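Local structure of mannan endo-1,4-beta-mannosidase (Cryptopygus antarcticus, 4OOU) at residues Gln35-Ser40 with Val377-Asn382; Val90-Ala93 with Phe99-Ser102; Val130-Ala135 with Ser140-Leu145; Leu173-Val178 with Ile274-Met279; Val238-Trp243 with Asn256-Ser261. The protein hydrolyses internal beta-1,4 linkages in the backbone of mannans, acting on locust bean gum and konjac and releasing short manno-oligosaccharides. All blocks are in the same frame, centred on the assembly; numbering follows the deposited sequence.

In the fold
The enzyme is a TIM barrel, and interactions 1, 3, 4 and 5 all reach its sheet, while interaction 2 belongs to a small hairpin outside it. Interaction 1 joins the first barrel strand to the C-terminal tail and encloses the others along the chain. Within that span interactions 2, 3 and 4 follow in series, with 5 nested inside 4. Interactions 4 and 5, centres about 9 Å apart, use strands 173-177 and 238-241, which are neighbours in the sheet; 3 joins 4 through strand 126-133. Interaction 2 touches 3 where Pro92 meets Phe132. Interactions 2 to 5 lie in or near the substrate-binding region; interaction 1, centred about 34 Å from 2, holds the tail to the barrel elsewhere.

Interaction 1 of 5, residues Gln35-Ser40 with Val377-Asn382; sequences QKVFLS and VSVNIN
Val377 lies against Phe38 and Ser40, and Val379 meets Val37, where the C-terminal tail of this TIM barrel runs past its first strand, 35-43. Of all these residues Val377 loses the largest area to the contact. Its CG1 methyl, trans to the main-chain nitrogen (chi1 174°), reaches Ser40, with Val377 CG1 4.2 Å from Ser40 CB. The other methyl is turned to the base of the phenylalanine side chain, and Val377 CG2 lies 4.6 Å from Phe38 CB. The two backbones come together here as well, the Phe38 O lying 4.3 Å from Val377 CA. One residue before Phe38, branch meets branch: Val37 CG2 and Val379 CG2 are 4.3 Å apart.

The side-chain contacts are dispersive, mostly methyl groups at loose van der Waals range, and the buried area is small. Pairing with the strand comes one residue before the tail segment, because Met376 makes backbone hydrogen bonds with Lys36 and Phe38. Neighbouring side chains flank the contact. Tyr331 of helix 323-332 meets the Phe38 ring edge-to-face and also touches Val377, while Tyr32 of strand 29-32 packs on both Val37 and Val379. The C-terminal tail is thus laid down on the barrel beside the strand that begins it, far from the annotated substrate-binding sites. One polar residue bridges the two segments: Asn78 ND2 is hydrogen-bonded to both Phe38 O and Val377 O, while its OD1 bonds to Ser40 N.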
# COMPACT_ATOMS: atom_id res chain seq x y z
N GLN A 35 7.61 -20.67 -0.16
CA GLN A 35 7.59 -20.50 1.33
C GLN A 35 6.86 -19.25 1.84
O GLN A 35 6.97 -18.17 1.29
CB GLN A 35 9.02 -20.42 1.87
CG GLN A 35 9.92 -21.63 1.63
CD GLN A 35 11.07 -21.76 2.67
OE1 GLN A 35 10.83 -21.82 3.90
NE2 GLN A 35 12.31 -21.78 2.17
N LYS A 36 6.15 -19.39 2.95
CA LYS A 36 5.46 -18.28 3.59
C LYS A 36 6.48 -17.18 3.78
O LYS A 36 7.61 -17.45 4.16
CB LYS A 36 4.87 -18.73 4.95
N VAL A 37 6.11 -15.93 3.48
CA VAL A 37 6.98 -14.80 3.83
C VAL A 37 6.22 -13.69 4.50
O VAL A 37 5.05 -13.47 4.22
CB VAL A 37 7.88 -14.23 2.67
CG1 VAL A 37 7.53 -14.80 1.30
CG2 VAL A 37 7.90 -12.71 2.66
N PHE A 38 6.93 -13.04 5.42
CA PHE A 38 6.44 -11.90 6.19
C PHE A 38 7.12 -10.66 5.64
O PHE A 38 8.33 -10.70 5.37
CB PHE A 38 6.84 -12.14 7.65
CG PHE A 38 6.44 -11.06 8.58
CD1 PHE A 38 5.21 -11.08 9.19
CD2 PHE A 38 7.32 -10.05 8.89
CE1 PHE A 38 4.84 -10.08 10.08
CE2 PHE A 38 6.97 -9.06 9.78
CZ PHE A 38 5.72 -9.07 10.38
N LEU A 39 6.36 -9.56 5.45
CA LEU A 39 6.95 -8.35 4.88
C LEU A 39 7.45 -7.38 5.99
O LEU A 39 6.68 -6.65 6.64
CB LEU A 39 6.02 -7.67 3.88
CG LEU A 39 5.71 -8.52 2.63
CD1 LEU A 39 4.80 -7.81 1.63
CD2 LEU A 39 7.00 -8.97 1.95
N SER A 40 8.76 -7.39 6.20
CA SER A 40 9.34 -6.59 7.26
C SER A 40 10.12 -5.43 6.67
O SER A 40 10.98 -5.63 5.80
CB SER A 40 10.25 -7.44 8.12
OG SER A 40 10.61 -6.69 9.25
N VAL A 377 11.84 -14.15 6.23
CA VAL A 377 12.03 -12.72 6.15
C VAL A 377 13.05 -12.42 5.06
O VAL A 377 12.71 -11.84 4.03
CB VAL A 377 12.45 -12.17 7.53
CG1 VAL A 377 12.81 -10.69 7.48
CG2 VAL A 377 11.32 -12.39 8.49
N SER A 378 14.30 -12.82 5.27
CA SER A 378 15.38 -12.51 4.31
C SER A 378 15.12 -13.34 3.06
O SER A 378 15.17 -14.55 3.11
CB SER A 378 16.78 -12.77 4.91
OG SER A 378 17.60 -13.42 3.95
N VAL A 379 14.77 -12.67 1.97
CA VAL A 379 14.36 -13.36 0.78
C VAL A 379 15.47 -13.20 -0.24
O VAL A 379 16.10 -12.16 -0.28
CB VAL A 379 13.07 -12.79 0.20
CG1 VAL A 379 12.73 -13.53 -1.09
CG2 VAL A 379 11.94 -12.89 1.17
N ASN A 380 15.71 -14.24 -1.03
CA ASN A 380 16.62 -14.15 -2.17
C ASN A 380 15.74 -13.95 -3.39
O ASN A 380 15.01 -14.86 -3.81
CB ASN A 380 17.51 -15.39 -2.28
CG ASN A 380 18.85 -15.13 -2.98
OD1 ASN A 380 19.54 -14.13 -2.73
ND2 ASN A 380 19.25 -16.06 -3.86
N ILE A 381 15.77 -12.72 -3.90
CA ILE A 381 14.91 -12.31 -4.99
C ILE A 381 15.65 -12.59 -6.29
O ILE A 381 16.74 -12.07 -6.53
CB ILE A 381 14.55 -10.83 -4.90
CG1 ILE A 381 13.83 -10.53 -3.57
CG2 ILE A 381 13.69 -10.44 -6.10
CD1 ILE A 381 13.43 -9.08 -3.36
N ASN A 382 15.04 -13.40 -7.15
CA ASN A 382 15.68 -13.67 -8.40
C ASN A 382 15.64 -12.48 -9.33
O ASN A 382 14.87 -11.56 -9.18
CB ASN A 382 15.18 -14.95 -9.08
CG ASN A 382 13.68 -15.02 -9.19
OD1 ASN A 382 12.99 -14.02 -9.39
ND2 ASN A 382 13.17 -16.23 -9.07

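Interaction 2 of 5, residues Val90-Ala93 with Phe99-Ser102; sequences VSPA and FVTS
Pro92 lays its ring against the methyl groups of Val100, the two side chains crossing at about a right angle. The closest pair is Pro92 CG with Val100 CG2, 3.8 Å apart. The other branch, Val100 CG1, also reaches the backbone, ending 3.6 Å from Ala93 O. The peptide bond before Pro92 is cis, a sharp bend immediately ahead of the short strand.

From Ala93 onward the contact is a sheet. Ala93 and Ser102 form an antiparallel hydrogen-bonded pair, in which Ala93 N donates to Ser102 O at 2.8 Å. The return bond is displaced by one residue: Thr101 N donates to Ala93 O, also at 2.8 Å, with an N-H...O angle of 147°. Thr101 and Ser102 therefore both face Ala93, which is a classic beta bulge. The same carbonyl takes a CA-H...O contact from Val100 CA at 3.2 Å, so Ala93 O is approached by two successive residues. The bulge brings two hydroxyls together beside the Ala93 methyl, and Thr101 OG1 and Ser102 OG share a hydrogen bond of 3.0 Å.

This two-stranded hairpin, 93-94 with 100-102, sits on helix 149-167 after barrel strand 79-86. Tyr155 of the helix and His85 of the strand both touch Pro92; Ser154 and Asn158 of the helix hydrogen-bond to Val100, and Phe99 packs on Ser150 and Lys151, two substrate-binding residues.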
# COMPACT_ATOMS: atom_id res chain seq x y z
N VAL A 90 3.39 15.62 -10.39
CA VAL A 90 4.23 15.29 -11.55
C VAL A 90 3.52 14.25 -12.40
O VAL A 90 3.49 14.40 -13.63
CB VAL A 90 5.58 14.69 -11.12
CG1 VAL A 90 6.30 14.04 -12.31
CG2 VAL A 90 6.46 15.75 -10.50
N SER A 91 2.99 13.22 -11.76
CA SER A 91 2.25 12.18 -12.45
C SER A 91 0.80 12.04 -12.03
O SER A 91 0.44 12.47 -10.93
CB SER A 91 2.88 10.85 -12.14
OG SER A 91 3.50 10.39 -13.30
N PRO A 92 -0.04 11.45 -12.89
CA PRO A 92 0.11 11.29 -14.32
C PRO A 92 -0.09 12.65 -15.01
O PRO A 92 -0.56 13.59 -14.37
CB PRO A 92 -1.04 10.36 -14.69
CG PRO A 92 -2.08 10.61 -13.66
CD PRO A 92 -1.30 10.86 -12.41
N ALA A 93 0.23 12.75 -16.31
CA ALA A 93 0.06 14.02 -17.03
C ALA A 93 -1.37 14.19 -17.57
O ALA A 93 -1.90 13.28 -18.23
CB ALA A 93 1.09 14.16 -18.15
N PHE A 99 -8.02 15.04 -19.01
CA PHE A 99 -7.85 13.69 -19.51
C PHE A 99 -6.37 13.40 -19.43
O PHE A 99 -5.55 14.30 -19.63
CB PHE A 99 -8.35 13.56 -20.95
CG PHE A 99 -9.85 13.48 -21.08
CD1 PHE A 99 -10.64 14.62 -20.93
CD2 PHE A 99 -10.49 12.27 -21.32
CE1 PHE A 99 -12.03 14.54 -21.01
CE2 PHE A 99 -11.87 12.18 -21.41
CZ PHE A 99 -12.64 13.32 -21.26
N VAL A 100 -6.01 12.16 -19.12
CA VAL A 100 -4.60 11.80 -18.98
C VAL A 100 -4.00 11.62 -20.36
O VAL A 100 -4.53 10.86 -21.16
CB VAL A 100 -4.39 10.54 -18.09
CG1 VAL A 100 -3.04 9.87 -18.35
CG2 VAL A 100 -4.48 10.92 -16.61
N THR A 101 -2.92 12.34 -20.63
CA THR A 101 -2.20 12.18 -21.92
C THR A 101 -1.13 11.14 -21.80
O THR A 101 -0.82 10.45 -22.77
CB THR A 101 -1.49 13.48 -22.39
OG1 THR A 101 -0.45 13.87 -21.47
CG2 THR A 101 -2.47 14.61 -22.52
N SER A 102 -0.53 11.05 -20.62
CA SER A 102 0.60 10.18 -20.40
C SER A 102 1.05 10.08 -18.94
O SER A 102 0.41 10.54 -17.97
CB SER A 102 1.77 10.65 -21.29
OG SER A 102 1.87 12.05 -21.27

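Interaction 3 of 5, residues Val130-Ala135 with Ser140-Leu145; sequences VLFNGA and SNVQNL
The third strand of the barrel, 126-133, meets the short helix 140-145 of the loop that follows it through one aromatic side chain, Phe132, which touches Val142 and Leu145. Val142 makes the closer approach, with its CG1 3.9 Å from Phe132 CD1 and slightly farther from CE1. With chi1 at -178° that methyl points straight away from the valine nitrogen, which carries it out from the helix to the ring. Leu145 comes in at the far end, its CD2 4.2 Å from Phe132 CZ. Both methyls approach the ring obliquely, so the valine holds one flank near CD1 and the leucine the ring's end. The three residues are buried and the contact is wholly apolar.

Val142 and Leu145 are three apart, about one turn, and so share the side of the helix that faces the strand. The turn is regular at first, with Asn144 N bonded to Ser140 O at 2.8 Å. At the next residue the bonding tightens: Leu145 N donates to Val142 O at 2.7 Å, while its bond to Asn141 O is weak at 3.4 Å.

Around the ring, His85 and Tyr155 both meet Phe132 with their planes steeply inclined to its own, and Leu179 packs beside it. Leu145 lies near Lys151, a substrate-binding residue. The arrangement follows the TIM-barrel design, in which loops after the C-terminal ends of the strands carry the active site; here the helix after the third strand bears Asn144, which binds substrate.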
# COMPACT_ATOMS: atom_id res chain seq x y z
N VAL A 130 2.63 2.72 -4.31
CA VAL A 130 1.27 3.23 -4.05
C VAL A 130 0.92 4.32 -5.05
O VAL A 130 1.64 5.32 -5.20
CB VAL A 130 0.98 3.55 -2.56
CG1 VAL A 130 2.19 3.99 -1.84
CG2 VAL A 130 -0.12 4.60 -2.39
N LEU A 131 -0.19 4.09 -5.76
CA LEU A 131 -0.57 4.90 -6.90
C LEU A 131 -0.99 6.30 -6.51
O LEU A 131 -0.29 7.25 -6.84
CB LEU A 131 -1.67 4.19 -7.70
CG LEU A 131 -1.23 3.49 -8.98
CD1 LEU A 131 0.18 2.97 -8.90
CD2 LEU A 131 -2.18 2.38 -9.34
N PHE A 132 -2.11 6.42 -5.80
CA PHE A 132 -2.61 7.73 -5.37
C PHE A 132 -2.77 7.86 -3.89
O PHE A 132 -2.98 6.90 -3.17
CB PHE A 132 -3.97 8.00 -5.98
CG PHE A 132 -3.97 8.00 -7.48
CD1 PHE A 132 -3.62 9.13 -8.19
CD2 PHE A 132 -4.36 6.88 -8.18
CE1 PHE A 132 -3.64 9.12 -9.58
CE2 PHE A 132 -4.41 6.87 -9.56
CZ PHE A 132 -4.04 7.98 -10.26
N ASN A 133 -2.75 9.09 -3.44
CA ASN A 133 -3.13 9.38 -2.06
C ASN A 133 -4.63 9.56 -1.96
O ASN A 133 -5.19 10.18 -2.83
CB ASN A 133 -2.44 10.66 -1.62
CG ASN A 133 -2.34 10.80 -0.12
OD1 ASN A 133 -1.99 11.89 0.36
ND2 ASN A 133 -2.60 9.72 0.64
N GLY A 134 -5.27 9.01 -0.92
CA GLY A 134 -6.65 9.33 -0.56
C GLY A 134 -6.74 10.06 0.78
O GLY A 134 -7.77 10.68 1.11
N ALA A 135 -5.68 10.01 1.57
CA ALA A 135 -5.64 10.77 2.84
C ALA A 135 -5.89 12.26 2.56
O ALA A 135 -6.79 12.87 3.11
CB ALA A 135 -4.29 10.58 3.55
N SER A 140 -7.88 18.49 -8.46
CA SER A 140 -9.13 18.38 -9.20
C SER A 140 -9.11 17.30 -10.25
O SER A 140 -10.04 16.52 -10.35
CB SER A 140 -9.41 19.68 -9.94
OG SER A 140 -9.66 20.75 -9.06
N ASN A 141 -8.07 17.29 -11.07
CA ASN A 141 -7.97 16.31 -12.13
C ASN A 141 -8.01 14.88 -11.60
O ASN A 141 -8.73 14.03 -12.15
CB ASN A 141 -6.70 16.53 -12.98
CG ASN A 141 -6.85 17.66 -14.00
OD1 ASN A 141 -7.91 17.87 -14.60
ND2 ASN A 141 -5.75 18.37 -14.22
N VAL A 142 -7.30 14.62 -10.50
CA VAL A 142 -7.42 13.31 -9.84
C VAL A 142 -8.83 13.12 -9.25
O VAL A 142 -9.46 12.06 -9.43
CB VAL A 142 -6.38 13.10 -8.73
CG1 VAL A 142 -6.52 11.69 -8.12
CG2 VAL A 142 -4.97 13.31 -9.28
N GLN A 143 -9.31 14.15 -8.55
CA GLN A 143 -10.64 14.09 -7.96
C GLN A 143 -11.66 13.64 -9.01
O GLN A 143 -12.51 12.80 -8.72
CB GLN A 143 -11.03 15.43 -7.39
CG GLN A 143 -10.26 15.76 -6.13
CD GLN A 143 -10.41 17.20 -5.72
OE1 GLN A 143 -11.36 17.86 -6.09
NE2 GLN A 143 -9.45 17.71 -4.95
N ASN A 144 -11.57 14.16 -10.23
CA ASN A 144 -12.53 13.80 -11.26
C ASN A 144 -12.35 12.38 -11.79
O ASN A 144 -13.25 11.87 -12.44
CB ASN A 144 -12.52 14.81 -12.42
CG ASN A 144 -13.00 16.21 -12.01
OD1 ASN A 144 -12.44 17.21 -12.48
ND2 ASN A 144 -14.02 16.29 -11.13
N LEU A 145 -11.22 11.75 -11.52
CA LEU A 145 -11.06 10.33 -11.86
C LEU A 145 -12.09 9.45 -11.12
O LEU A 145 -12.52 8.42 -11.62
CB LEU A 145 -9.63 9.85 -11.59
CG LEU A 145 -8.61 9.89 -12.74
CD1 LEU A 145 -8.85 10.95 -13.80
CD2 LEU A 145 -7.21 10.02 -12.15

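Interaction 4 of 5, residues Leu173-Val178 with Ile274-Met279; sequences LAAWEV and INFYQM
The Phe276 ring presents its edge to Ala175, whose CB lies in the ring plane 3.5 Å from Phe276 CE2 and 3.9 Å from Phe276 CZ. Phe30 meets the same ring edge-to-face.

The second flat pair is polar. The Gln278 amide and the Glu177 carboxylate stand 80° apart, and Gln278 NE2 donates to Glu177 OE1 at 3.0 Å. The bond is almost straight (172°) and lies in the amide plane, yet it reaches the oxygen from above the carboxylate plane. The Glu177 chain is fully extended, starting with CG opposite the backbone nitrogen (chi1 180°), and this carries the carboxylate into the barrel interior toward strand 277-281.

Other partners complete the network: Glu177 OE2 forms a salt bridge with Arg81, and Gln278 OE1 is hydrogen-bonded to His280 NE2. Replacing Glu177 by an alanine removes the carboxylate, which would probably leave the Arg81 guanidinium without this charge partner and the Gln278 amide freer to turn. Gln278 lies about 5 Å, side chain to side chain, from Glu312, the probable nucleophile. The buried acid is paired with a guanidinium and also receives an amide N-H, which probably favours its ionised form and, together with His280, probably fixes the turn of the Gln278 amide near the active site.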
# COMPACT_ATOMS: atom_id res chain seq x y z
N LEU A 173 9.00 -6.01 -7.70
CA LEU A 173 7.71 -5.34 -7.53
C LEU A 173 6.75 -6.28 -6.87
O LEU A 173 6.13 -7.12 -7.52
CB LEU A 173 7.15 -4.87 -8.87
CG LEU A 173 5.85 -4.04 -8.91
CD1 LEU A 173 5.82 -2.95 -7.87
CD2 LEU A 173 5.69 -3.42 -10.28
N ALA A 174 6.64 -6.15 -5.56
CA ALA A 174 5.79 -7.02 -4.79
C ALA A 174 4.30 -6.77 -5.07
O ALA A 174 3.56 -7.69 -5.28
CB ALA A 174 6.10 -6.86 -3.31
N ALA A 175 3.88 -5.51 -5.05
CA ALA A 175 2.44 -5.17 -5.15
C ALA A 175 2.18 -3.72 -5.55
O ALA A 175 3.01 -2.82 -5.34
CB ALA A 175 1.77 -5.45 -3.83
N TRP A 176 1.00 -3.51 -6.11
CA TRP A 176 0.52 -2.15 -6.41
C TRP A 176 -0.54 -1.80 -5.39
O TRP A 176 -1.39 -2.62 -5.07
CB TRP A 176 -0.11 -2.09 -7.80
CG TRP A 176 0.76 -2.63 -8.87
CD1 TRP A 176 1.06 -3.95 -9.12
CD2 TRP A 176 1.48 -1.87 -9.84
NE1 TRP A 176 1.92 -4.05 -10.18
CE2 TRP A 176 2.20 -2.80 -10.64
CE3 TRP A 176 1.60 -0.51 -10.09
CZ2 TRP A 176 2.99 -2.39 -11.71
CZ3 TRP A 176 2.39 -0.11 -11.14
CH2 TRP A 176 3.07 -1.05 -11.95
N GLU A 177 -0.50 -0.57 -4.89
CA GLU A 177 -1.56 -0.08 -4.02
C GLU A 177 -2.30 1.06 -4.70
O GLU A 177 -1.75 2.11 -5.03
CB GLU A 177 -1.00 0.37 -2.69
CG GLU A 177 -2.05 0.89 -1.76
CD GLU A 177 -1.53 1.14 -0.36
OE1 GLU A 177 -0.45 0.59 0.01
OE2 GLU A 177 -2.22 1.90 0.36
N VAL A 178 -3.59 0.85 -4.87
CA VAL A 178 -4.37 1.78 -5.66
C VAL A 178 -4.45 3.10 -4.99
O VAL A 178 -4.21 4.13 -5.60
CB VAL A 178 -5.81 1.29 -5.87
CG1 VAL A 178 -6.52 2.23 -6.82
CG2 VAL A 178 -5.81 -0.11 -6.42
N ILE A 274 -8.68 -6.75 -4.44
CA ILE A 274 -7.41 -6.67 -3.76
C ILE A 274 -7.01 -8.08 -3.40
O ILE A 274 -7.85 -8.92 -3.19
CB ILE A 274 -7.38 -5.74 -2.54
CG1 ILE A 274 -8.45 -6.05 -1.51
CG2 ILE A 274 -7.55 -4.31 -2.98
CD1 ILE A 274 -8.41 -5.07 -0.35
N ASN A 275 -5.72 -8.33 -3.39
CA ASN A 275 -5.19 -9.64 -3.11
C ASN A 275 -4.76 -9.80 -1.67
O ASN A 275 -4.62 -10.94 -1.21
CB ASN A 275 -4.04 -9.89 -4.05
CG ASN A 275 -4.49 -9.77 -5.47
OD1 ASN A 275 -4.10 -8.85 -6.21
ND2 ASN A 275 -5.38 -10.67 -5.86
N PHE A 276 -4.56 -8.67 -0.98
CA PHE A 276 -4.22 -8.61 0.43
C PHE A 276 -4.76 -7.34 1.08
O PHE A 276 -4.74 -6.25 0.50
CB PHE A 276 -2.71 -8.83 0.68
CG PHE A 276 -1.78 -7.68 0.29
CD1 PHE A 276 -1.59 -6.59 1.12
CD2 PHE A 276 -1.01 -7.76 -0.85
CE1 PHE A 276 -0.71 -5.57 0.78
CE2 PHE A 276 -0.12 -6.75 -1.19
CZ PHE A 276 0.02 -5.65 -0.37
N TYR A 277 -5.29 -7.49 2.29
CA TYR A 277 -5.78 -6.38 3.09
C TYR A 277 -4.60 -5.67 3.75
O TYR A 277 -3.46 -6.16 3.77
CB TYR A 277 -6.71 -6.91 4.16
CG TYR A 277 -7.94 -7.64 3.62
CD1 TYR A 277 -9.00 -6.95 3.05
CD2 TYR A 277 -8.06 -9.01 3.76
CE1 TYR A 277 -10.13 -7.62 2.58
CE2 TYR A 277 -9.19 -9.68 3.32
CZ TYR A 277 -10.21 -8.99 2.72
OH TYR A 277 -11.31 -9.70 2.29
N GLN A 278 -4.88 -4.51 4.29
CA GLN A 278 -3.85 -3.67 4.85
C GLN A 278 -4.47 -2.65 5.75
O GLN A 278 -5.26 -1.80 5.31
CB GLN A 278 -3.09 -2.96 3.74
CG GLN A 278 -1.75 -2.32 4.13
CD GLN A 278 -1.29 -1.25 3.15
OE1 GLN A 278 -0.84 -0.17 3.58
NE2 GLN A 278 -1.40 -1.54 1.85
N MET A 279 -4.12 -2.73 7.03
CA MET A 279 -4.53 -1.70 7.97
C MET A 279 -3.32 -0.87 8.37
O MET A 279 -2.18 -1.34 8.30
CB MET A 279 -5.17 -2.36 9.18
CG MET A 279 -6.41 -3.18 8.86
SD MET A 279 -6.81 -4.38 10.16
CE MET A 279 -8.28 -5.12 9.46

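Interaction 5 of 5, residues Val238-Trp243 with Asn256-Ser261; sequences VTVGSW and NHYKDS
Apolar contact comes first: Val240 places a methyl over one face of the Tyr258 ring, with Val240 CG1 4.0 Å from Tyr258 CE2 and the side chains crossing at about a right angle. A chi1 of 169° swings that methyl to the far side from the valine N and sends it out of strand 238-241 to the tyrosine. Ile222 of helix 215-232 also packs on the valine, and Met215 and Leu219 of that helix touch the ring.

A hydroxyl meets the ring too, nearer CE1 and on the same side of its plane as the valine. Ser242 OG lies 3.4 Å from Tyr258 CE1, approaching the ring obliquely, and 4.0 Å from Tyr258 OH. The polar link between the two hydroxyls runs through a third residue: Glu183 OE2 is hydrogen-bonded to both Ser242 OG and Tyr258 OH, while Glu183 OE1 takes the backbone N of Trp243. A phenylalanine in place of Tyr258 takes away one partner of Glu183 OE2, which would probably leave that carboxylate less firmly held.

Within the second segment, hydrogen bonds shape the loop that carries the ring. Asn256 OD1 accepts from Tyr258 N at 3.2 Å in an Asx turn, the donor standing above the carbonyl plane. Lys259 NZ makes a weak bond to Asn256 O at 3.3 Å and a salt bridge with Asp250.

The side chains of Ser242 and the probable acid/base Glu181 are about 6 Å apart. The loop after the fifth barrel strand carries substrate-binding Trp243 close to Glu181, in keeping with the TIM-barrel plan of active-site loops at the C-terminal ends of the strands.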
# COMPACT_ATOMS: atom_id res chain seq x y z
N VAL A 238 -2.55 -6.64 -5.64
CA VAL A 238 -3.10 -5.31 -5.44
C VAL A 238 -3.59 -5.20 -4.03
O VAL A 238 -4.10 -6.20 -3.49
CB VAL A 238 -4.21 -5.00 -6.41
CG1 VAL A 238 -4.66 -3.56 -6.21
CG2 VAL A 238 -3.72 -5.18 -7.84
N THR A 239 -3.40 -4.01 -3.45
CA THR A 239 -3.90 -3.70 -2.13
C THR A 239 -4.46 -2.28 -2.09
O THR A 239 -4.45 -1.53 -3.06
CB THR A 239 -2.78 -3.85 -1.06
OG1 THR A 239 -3.32 -3.88 0.27
CG2 THR A 239 -1.81 -2.72 -1.14
N VAL A 240 -5.00 -1.99 -0.92
CA VAL A 240 -5.48 -0.71 -0.53
C VAL A 240 -5.15 -0.64 0.97
O VAL A 240 -5.35 -1.62 1.70
CB VAL A 240 -7.00 -0.62 -0.74
CG1 VAL A 240 -7.58 0.62 -0.08
CG2 VAL A 240 -7.32 -0.65 -2.22
N GLY A 241 -4.61 0.49 1.42
CA GLY A 241 -4.16 0.64 2.81
C GLY A 241 -5.11 1.56 3.58
O GLY A 241 -5.05 2.78 3.43
N SER A 242 -6.01 0.97 4.35
CA SER A 242 -6.93 1.78 5.13
C SER A 242 -6.25 2.47 6.29
O SER A 242 -5.22 2.00 6.81
CB SER A 242 -8.10 0.97 5.65
OG SER A 242 -9.03 0.80 4.58
N TRP A 243 -6.84 3.58 6.70
CA TRP A 243 -6.28 4.38 7.80
C TRP A 243 -6.33 3.69 9.15
O TRP A 243 -5.56 4.03 10.01
CB TRP A 243 -6.90 5.78 7.84
CG TRP A 243 -7.70 6.21 8.99
CD1 TRP A 243 -7.32 7.13 9.96
CD2 TRP A 243 -9.08 5.92 9.23
NE1 TRP A 243 -8.39 7.38 10.80
CE2 TRP A 243 -9.47 6.66 10.38
CE3 TRP A 243 -10.01 5.10 8.60
CZ2 TRP A 243 -10.75 6.59 10.91
CZ3 TRP A 243 -11.30 5.03 9.14
CH2 TRP A 243 -11.65 5.77 10.29
N ASN A 256 -15.92 -4.51 6.68
CA ASN A 256 -14.86 -4.67 5.69
C ASN A 256 -15.39 -4.12 4.37
O ASN A 256 -16.11 -4.82 3.65
CB ASN A 256 -14.48 -6.16 5.55
CG ASN A 256 -13.35 -6.41 4.54
OD1 ASN A 256 -12.85 -5.49 3.85
ND2 ASN A 256 -12.96 -7.67 4.43
N HIS A 257 -15.02 -2.89 4.03
CA HIS A 257 -15.53 -2.26 2.83
C HIS A 257 -14.85 -2.67 1.54
O HIS A 257 -15.28 -2.21 0.50
CB HIS A 257 -15.45 -0.74 2.93
CG HIS A 257 -16.55 -0.15 3.74
ND1 HIS A 257 -16.43 0.07 5.09
CD2 HIS A 257 -17.79 0.25 3.39
CE1 HIS A 257 -17.55 0.59 5.55
NE2 HIS A 257 -18.40 0.71 4.54
N TYR A 258 -13.82 -3.51 1.60
CA TYR A 258 -13.00 -3.80 0.43
C TYR A 258 -12.92 -5.29 0.07
O TYR A 258 -12.08 -5.70 -0.75
CB TYR A 258 -11.60 -3.20 0.61
CG TYR A 258 -11.61 -1.70 0.96
CD1 TYR A 258 -11.71 -1.28 2.27
CD2 TYR A 258 -11.52 -0.73 -0.01
CE1 TYR A 258 -11.70 0.05 2.60
CE2 TYR A 258 -11.52 0.61 0.31
CZ TYR A 258 -11.62 1.00 1.63
OH TYR A 258 -11.63 2.34 1.99
N LYS A 259 -13.81 -6.10 0.65
CA LYS A 259 -13.94 -7.52 0.24
C LYS A 259 -14.34 -7.66 -1.21
O LYS A 259 -15.03 -6.81 -1.76
CB LYS A 259 -14.92 -8.32 1.16
CG LYS A 259 -16.27 -7.72 1.57
CD LYS A 259 -16.82 -8.54 2.75
CE LYS A 259 -18.26 -8.22 3.15
NZ LYS A 259 -18.43 -7.15 4.18
N ASP A 260 -13.88 -8.73 -1.85
CA ASP A 260 -14.28 -9.03 -3.24
C ASP A 260 -15.73 -8.58 -3.54
O ASP A 260 -15.92 -7.68 -4.37
CB ASP A 260 -14.12 -10.52 -3.55
CG ASP A 260 -12.65 -10.97 -3.58
OD1 ASP A 260 -11.76 -10.39 -2.91
OD2 ASP A 260 -12.41 -11.97 -4.30
N SER A 261 -16.74 -9.16 -2.88
CA SER A 261 -18.17 -8.82 -3.18
C SER A 261 -18.40 -7.30 -3.38
O SER A 261 -18.93 -6.86 -4.42
CB SER A 261 -19.19 -9.43 -2.16
OG SER A 261 -19.37 -8.65 -0.98